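PDB 7LQX: glycosyl hydrolase BlGH5_18 from Bifidobacterium longum subsp. infantis, which probably hydrolyses glycosidic bonds during the breakdown of N-glycans, as a glycosidase of family GH5, subfamily 18. Local coordinates for residues 254-259 against 392-397; 364-369 against 404-409. One frame throughout, in Å; residues are numbered along the deposited sequence.

Interaction 1 of 2, residues 254-259 against 392-397; sequences ALYLAE and RWMRLH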
loop_
_atom_site.group_PDB
_atom_site.type_symbol
_atom_site.label_atom_id
_atom_site.label_comp_id
_atom_site.label_asym_id
_atom_site.label_seq_id
_atom_site.Cartn_x
_atom_site.Cartn_y
_atom_site.Cartn_z
ATOM N N ALA A 254 -27.024 19.422 0.368
ATOM C CA ALA A 254 -25.982 19.945 1.249
ATOM C C ALA A 254 -26.594 20.719 2.409
ATOM O O ALA A 254 -26.170 20.564 3.560
ATOM C CB ALA A 254 -25.003 20.824 0.468
ATOM N N LEU A 255 -27.595 21.557 2.122
ATOM C CA LEU A 255 -28.325 22.238 3.183
ATOM C C LEU A 255 -28.926 21.241 4.160
ATOM O O LEU A 255 -28.882 21.441 5.382
ATOM C CB LEU A 255 -29.438 23.087 2.566
ATOM C CG LEU A 255 -30.408 23.730 3.559
ATOM C CD1 LEU A 255 -29.685 24.644 4.535
ATOM C CD2 LEU A 255 -31.503 24.498 2.825
ATOM N N TYR A 256 -29.516 20.167 3.632
ATOM C CA TYR A 256 -30.134 19.168 4.492
ATOM C C TYR A 256 -29.127 18.575 5.464
ATOM O O TYR A 256 -29.401 18.473 6.662
ATOM C CB TYR A 256 -30.766 18.063 3.647
ATOM C CG TYR A 256 -31.232 16.894 4.486
ATOM C CD1 TYR A 256 -32.319 17.021 5.342
ATOM C CD2 TYR A 256 -30.570 15.683 4.446
ATOM C CE1 TYR A 256 -32.743 15.971 6.112
ATOM C CE2 TYR A 256 -30.993 14.614 5.214
ATOM C CZ TYR A 256 -32.082 14.771 6.053
ATOM O OH TYR A 256 -32.522 13.722 6.825
ATOM N N LEU A 257 -27.959 18.159 4.973
ATOM C CA LEU A 257 -26.971 17.586 5.876
ATOM C C LEU A 257 -26.523 18.604 6.915
ATOM O O LEU A 257 -26.285 18.258 8.078
ATOM C CB LEU A 257 -25.773 17.051 5.098
ATOM C CG LEU A 257 -25.976 15.664 4.496
ATOM C CD1 LEU A 257 -24.690 15.143 3.855
ATOM C CD2 LEU A 257 -26.495 14.659 5.529
ATOM N N ALA A 258 -26.379 19.864 6.515
ATOM C CA ALA A 258 -25.999 20.885 7.483
ATOM C C ALA A 258 -27.042 21.000 8.593
ATOM O O ALA A 258 -26.702 21.015 9.782
ATOM C CB ALA A 258 -25.799 22.228 6.781
ATOM N N GLU A 259 -28.322 21.060 8.221
ATOM C CA GLU A 259 -29.381 21.163 9.223
ATOM C C GLU A 259 -29.490 19.890 10.051
ATOM O O GLU A 259 -29.722 19.950 11.263
ATOM C CB GLU A 259 -30.717 21.475 8.553
ATOM C CG GLU A 259 -30.784 22.856 7.910
ATOM C CD GLU A 259 -30.472 23.986 8.879
ATOM O OE1 GLU A 259 -30.683 23.821 10.099
ATOM O OE2 GLU A 259 -30.014 25.044 8.419
ATOM N N ARG A 392 -39.805 14.412 4.901
ATOM C CA ARG A 392 -40.530 15.459 5.613
ATOM C C ARG A 392 -39.770 16.780 5.562
ATOM O O ARG A 392 -40.356 17.845 5.321
ATOM C CB ARG A 392 -40.789 15.040 7.057
ATOM C CG ARG A 392 -41.804 13.928 7.194
ATOM C CD ARG A 392 -42.005 13.564 8.652
ATOM N NE ARG A 392 -42.969 12.484 8.836
ATOM C CZ ARG A 392 -44.286 12.657 8.861
ATOM N NH1 ARG A 392 -44.799 13.871 8.715
ATOM N NH2 ARG A 392 -45.095 11.622 9.055
ATOM N N TRP A 393 -38.458 16.736 5.813
ATOM C CA TRP A 393 -37.658 17.950 5.717
ATOM C C TRP A 393 -37.748 18.535 4.311
ATOM O O TRP A 393 -37.947 19.741 4.134
ATOM C CB TRP A 393 -36.206 17.678 6.125
ATOM C CG TRP A 393 -35.396 18.936 6.189
ATOM C CD1 TRP A 393 -35.165 19.716 7.294
ATOM C CD2 TRP A 393 -34.735 19.591 5.093
ATOM N NE1 TRP A 393 -34.392 20.797 6.954
ATOM C CE2 TRP A 393 -34.121 20.752 5.610
ATOM C CE3 TRP A 393 -34.613 19.311 3.723
ATOM C CZ2 TRP A 393 -33.393 21.628 4.811
ATOM C CZ3 TRP A 393 -33.886 20.176 2.937
ATOM C CH2 TRP A 393 -33.283 21.320 3.480
HETATM N N MSE A 394 -37.617 17.686 3.291
HETATM C CA MSE A 394 -37.664 18.153 1.907
HETATM C C MSE A 394 -38.990 18.836 1.584
HETATM O O MSE A 394 -39.023 19.825 0.842
HETATM C CB MSE A 394 -37.390 17.000 0.926
HETATM C CG MSE A 394 -35.957 16.506 0.954
HETATM SE SE MSE A 394 -34.767 17.880 0.285
HETATM C CE MSE A 394 -33.111 17.087 0.886
ATOM N N ARG A 395 -40.089 18.318 2.136
ATOM C CA ARG A 395 -41.395 18.916 1.874
ATOM C C ARG A 395 -41.493 20.301 2.503
ATOM O O ARG A 395 -41.923 21.261 1.853
ATOM C CB ARG A 395 -42.500 18.013 2.415
ATOM C CG ARG A 395 -43.869 18.354 1.866
ATOM C CD ARG A 395 -44.977 17.813 2.743
ATOM N NE ARG A 395 -45.158 18.656 3.924
ATOM C CZ ARG A 395 -44.816 18.316 5.168
ATOM N NH1 ARG A 395 -44.272 17.132 5.432
ATOM N NH2 ARG A 395 -45.022 19.172 6.156
ATOM N N LEU A 396 -41.098 20.418 3.774
ATOM C CA LEU A 396 -41.090 21.711 4.445
ATOM C C LEU A 396 -40.161 22.695 3.747
ATOM O O LEU A 396 -40.477 23.887 3.642
ATOM C CB LEU A 396 -40.687 21.523 5.904
ATOM C CG LEU A 396 -41.778 20.901 6.775
ATOM C CD1 LEU A 396 -41.169 20.401 8.083
ATOM C CD2 LEU A 396 -42.909 21.887 7.039
ATOM N N HIS A 397 -39.013 22.217 3.264
ATOM C CA HIS A 397 -38.108 23.057 2.486
ATOM C C HIS A 397 -38.796 23.598 1.239
ATOM O O HIS A 397 -38.755 24.804 0.970
ATOM C CB HIS A 397 -36.865 22.233 2.131
ATOM C CG HIS A 397 -35.998 22.849 1.081
ATOM N ND1 HIS A 397 -35.230 23.968 1.312
ATOM C CD2 HIS A 397 -35.758 22.486 -0.201
ATOM C CE1 HIS A 397 -34.569 24.280 0.210
ATOM N NE2 HIS A 397 -34.872 23.396 -0.722
#
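The indole of Trp393 is flanked on both faces and met along its edge: Tyr256 CD1 lies over one face, 3.5 Å from Trp393 CD2, His397 CB, one turn on in the same helix, sits over the opposite face toward its rim, and Leu255 CD2 meets the edge in plane, 3.7 Å from Trp393 CH2. This is helix-on-helix packing between 248-264, an outer helix of the GH5 (beta/alpha)8 barrel, and 388-399, the crossover helix of a C-terminal beta-alpha-beta unit. The Tyr256 ring turns its edge to the indole in an offset edge-to-face pair, its centroid 5.3 Å from that of the five-membered ring and the planes at 61°. Tyr256 CB adds a CH-pi contact, 4.1 Å from the centroid of the six-membered ring. The axes of the two short segments approach to 11.2 Å, a gap bridged by the indole and the Tyr256 side chain, with Leu255 beside them. With CG anti to the backbone N (chi1 -174°), Trp393 reaches toward the barrel helix. Met394, a selenomethionine, also lies at the indole edge through its selenium, and a bend in its chain brings the methyl CE to 3.8 Å from Tyr256 CB. Polar ends are satisfied outside this apolar interface: Tyr256 OH bonds to Cys383 O, and His397 NE2 to Lys299 NZ. The Glu259 carboxylate, held by Thr404 and Arg262, turns away, leaving Glu259 CB 4.1 Å from Trp393 NE1.

Interaction 2 of 2, residues 364-369 against 404-409; sequences DAAVVI and TLVTSA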
loop_
_atom_site.group_PDB
_atom_site.type_symbol
_atom_site.label_atom_id
_atom_site.label_comp_id
_atom_site.label_asym_id
_atom_site.label_seq_id
_atom_site.Cartn_x
_atom_site.Cartn_y
_atom_site.Cartn_z
ATOM N N ASP A 364 -38.125 28.398 11.161
ATOM C CA ASP A 364 -39.473 28.434 11.703
ATOM C C ASP A 364 -40.001 27.064 12.096
ATOM O O ASP A 364 -40.851 26.974 12.993
ATOM C CB ASP A 364 -40.424 29.012 10.652
ATOM C CG ASP A 364 -40.113 30.450 10.312
ATOM O OD1 ASP A 364 -40.065 31.282 11.243
ATOM O OD2 ASP A 364 -39.919 30.747 9.113
ATOM N N ALA A 365 -39.558 26.011 11.422
ATOM C CA ALA A 365 -40.113 24.683 11.599
ATOM C C ALA A 365 -38.984 23.694 11.817
ATOM O O ALA A 365 -37.841 23.928 11.419
ATOM C CB ALA A 365 -40.923 24.254 10.371
ATOM N N ALA A 366 -39.314 22.575 12.452
ATOM C CA ALA A 366 -38.343 21.504 12.595
ATOM C C ALA A 366 -39.024 20.147 12.544
ATOM O O ALA A 366 -40.133 19.974 13.063
ATOM C CB ALA A 366 -37.531 21.615 13.892
ATOM N N VAL A 367 -38.349 19.199 11.898
ATOM C CA VAL A 367 -38.702 17.786 11.963
ATOM C C VAL A 367 -37.997 17.180 13.171
ATOM O O VAL A 367 -36.810 17.448 13.407
ATOM C CB VAL A 367 -38.320 17.058 10.664
ATOM C CG1 VAL A 367 -38.765 15.606 10.736
ATOM C CG2 VAL A 367 -38.947 17.747 9.446
ATOM N N VAL A 368 -38.737 16.381 13.937
ATOM C CA VAL A 368 -38.251 15.805 15.186
ATOM C C VAL A 368 -37.705 14.404 14.944
ATOM O O VAL A 368 -38.393 13.540 14.390
ATOM C CB VAL A 368 -39.379 15.772 16.237
ATOM C CG1 VAL A 368 -38.871 15.149 17.513
ATOM C CG2 VAL A 368 -39.913 17.169 16.496
ATOM N N ILE A 369 -36.486 14.171 15.415
ATOM C CA ILE A 369 -35.803 12.885 15.318
ATOM C C ILE A 369 -35.748 12.273 16.712
ATOM O O ILE A 369 -35.092 12.817 17.608
ATOM C CB ILE A 369 -34.381 13.066 14.763
ATOM C CG1 ILE A 369 -34.402 13.686 13.369
ATOM C CG2 ILE A 369 -33.648 11.738 14.713
ATOM C CD1 ILE A 369 -33.034 14.130 12.861
ATOM N N THR A 404 -35.413 23.201 10.067
ATOM C CA THR A 404 -34.239 22.528 10.596
ATOM C C THR A 404 -34.673 21.153 11.101
ATOM O O THR A 404 -35.791 20.702 10.856
ATOM C CB THR A 404 -33.540 23.403 11.636
ATOM O OG1 THR A 404 -32.287 22.810 11.999
ATOM C CG2 THR A 404 -34.394 23.599 12.893
ATOM N N LEU A 405 -33.760 20.477 11.782
ATOM C CA LEU A 405 -34.040 19.206 12.433
ATOM C C LEU A 405 -33.672 19.337 13.898
ATOM O O LEU A 405 -32.663 19.956 14.231
ATOM C CB LEU A 405 -33.261 18.060 11.792
ATOM C CG LEU A 405 -33.798 17.856 10.365
ATOM C CD1 LEU A 405 -32.762 18.232 9.315
ATOM C CD2 LEU A 405 -34.377 16.469 10.129
ATOM N N VAL A 406 -34.486 18.743 14.764
ATOM C CA VAL A 406 -34.199 18.732 16.190
ATOM C C VAL A 406 -34.401 17.317 16.713
ATOM O O VAL A 406 -35.133 16.512 16.134
ATOM C CB VAL A 406 -35.070 19.724 16.990
ATOM C CG1 VAL A 406 -34.858 21.144 16.502
ATOM C CG2 VAL A 406 -36.535 19.333 16.921
ATOM N N THR A 407 -33.728 17.012 17.820
ATOM C CA THR A 407 -33.986 15.745 18.474
ATOM C C THR A 407 -35.245 15.835 19.336
ATOM O O THR A 407 -35.747 16.917 19.663
ATOM C CB THR A 407 -32.825 15.339 19.379
ATOM O OG1 THR A 407 -32.787 16.223 20.505
ATOM C CG2 THR A 407 -31.504 15.367 18.622
ATOM N N SER A 408 -35.723 14.656 19.740
ATOM C CA SER A 408 -36.859 14.577 20.654
ATOM C C SER A 408 -36.595 15.300 21.972
ATOM O O SER A 408 -37.524 15.855 22.560
ATOM C CB SER A 408 -37.232 13.109 20.875
ATOM O OG SER A 408 -36.083 12.309 21.104
ATOM N N ALA A 409 -35.350 15.319 22.450
ATOM C CA ALA A 409 -35.028 16.077 23.655
ATOM C C ALA A 409 -35.151 17.580 23.418
ATOM O O ALA A 409 -35.768 18.295 24.213
ATOM C CB ALA A 409 -33.625 15.707 24.137
#
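Thr404 meets Ala365 and Ala366 at the start of a parallel strand pair, the two neighbouring strands of a beta-alpha-beta unit whose connecting helix is 388-399. Its N donates to Ala365 O (2.9 Å), its O accepts from Val367 N (3.1 Å), and its methyl CG2 rests beside Ala366 CB; the hydroxyl turns to Glu259 of the barrel helix. Leu405 comes next on the other face of the sheet. Chi1 of -67° sets CG beside the backbone N, and an unusual chi2 of 112° then swings CD2 to 3.8 Å from Ile369 CD1, where it also touches Val367 CB. Val406 returns to the face of Ala366 and Val368. Its N bonds to Val367 O at 3.0 Å in a nearly straight bond (169°), while its O takes Ile369 N at 2.8 Å. Val406 CG1 packs 3.8 Å from Ala366 CB, and Leu425 of strand 424-426 adjoins both side chains. Thr407 contributes CA, 3.2 Å from Ile369 O in a CA-H...O contact. Ser408 N closes the series on that same Ile369 O at 2.9 Å, but this bond is more bent, with the donor above the carbonyl plane. Five backbone bonds set the register, and the side chains on both faces pack in step with it. These N-H...O=C bonds pair polar groups along the inner edges of the two strands, leaving both faces to mostly aliphatic side chains, with helices 388-399 and 248-264 packed against the face of Val367, Leu405 and Ile369.

From the N terminus, the chain passes through 254-259 on the barrel, then 364-369, 392-397 and 404-409 in the C-terminal region. Interaction 1 closes a loop of 132 residues and interaction 2 one of 34. Because their segments alternate, the loops cross rather than nest: after strand 365-369 the chain runs through a loop into helix 388-399, which docks on barrel helix 248-264 and leads into strand 403-407 beside the first. The two contacts, centred about 11 Å apart, meet directly. Glu259 OE1 lies 2.7 Å from Thr404 OG1, a probable hydrogen bond, and Trp393 CD1 lies 3.5 Å from Leu405 CD1. Together they tie the small parallel sheet and its crossover helix to the flank of the barrel.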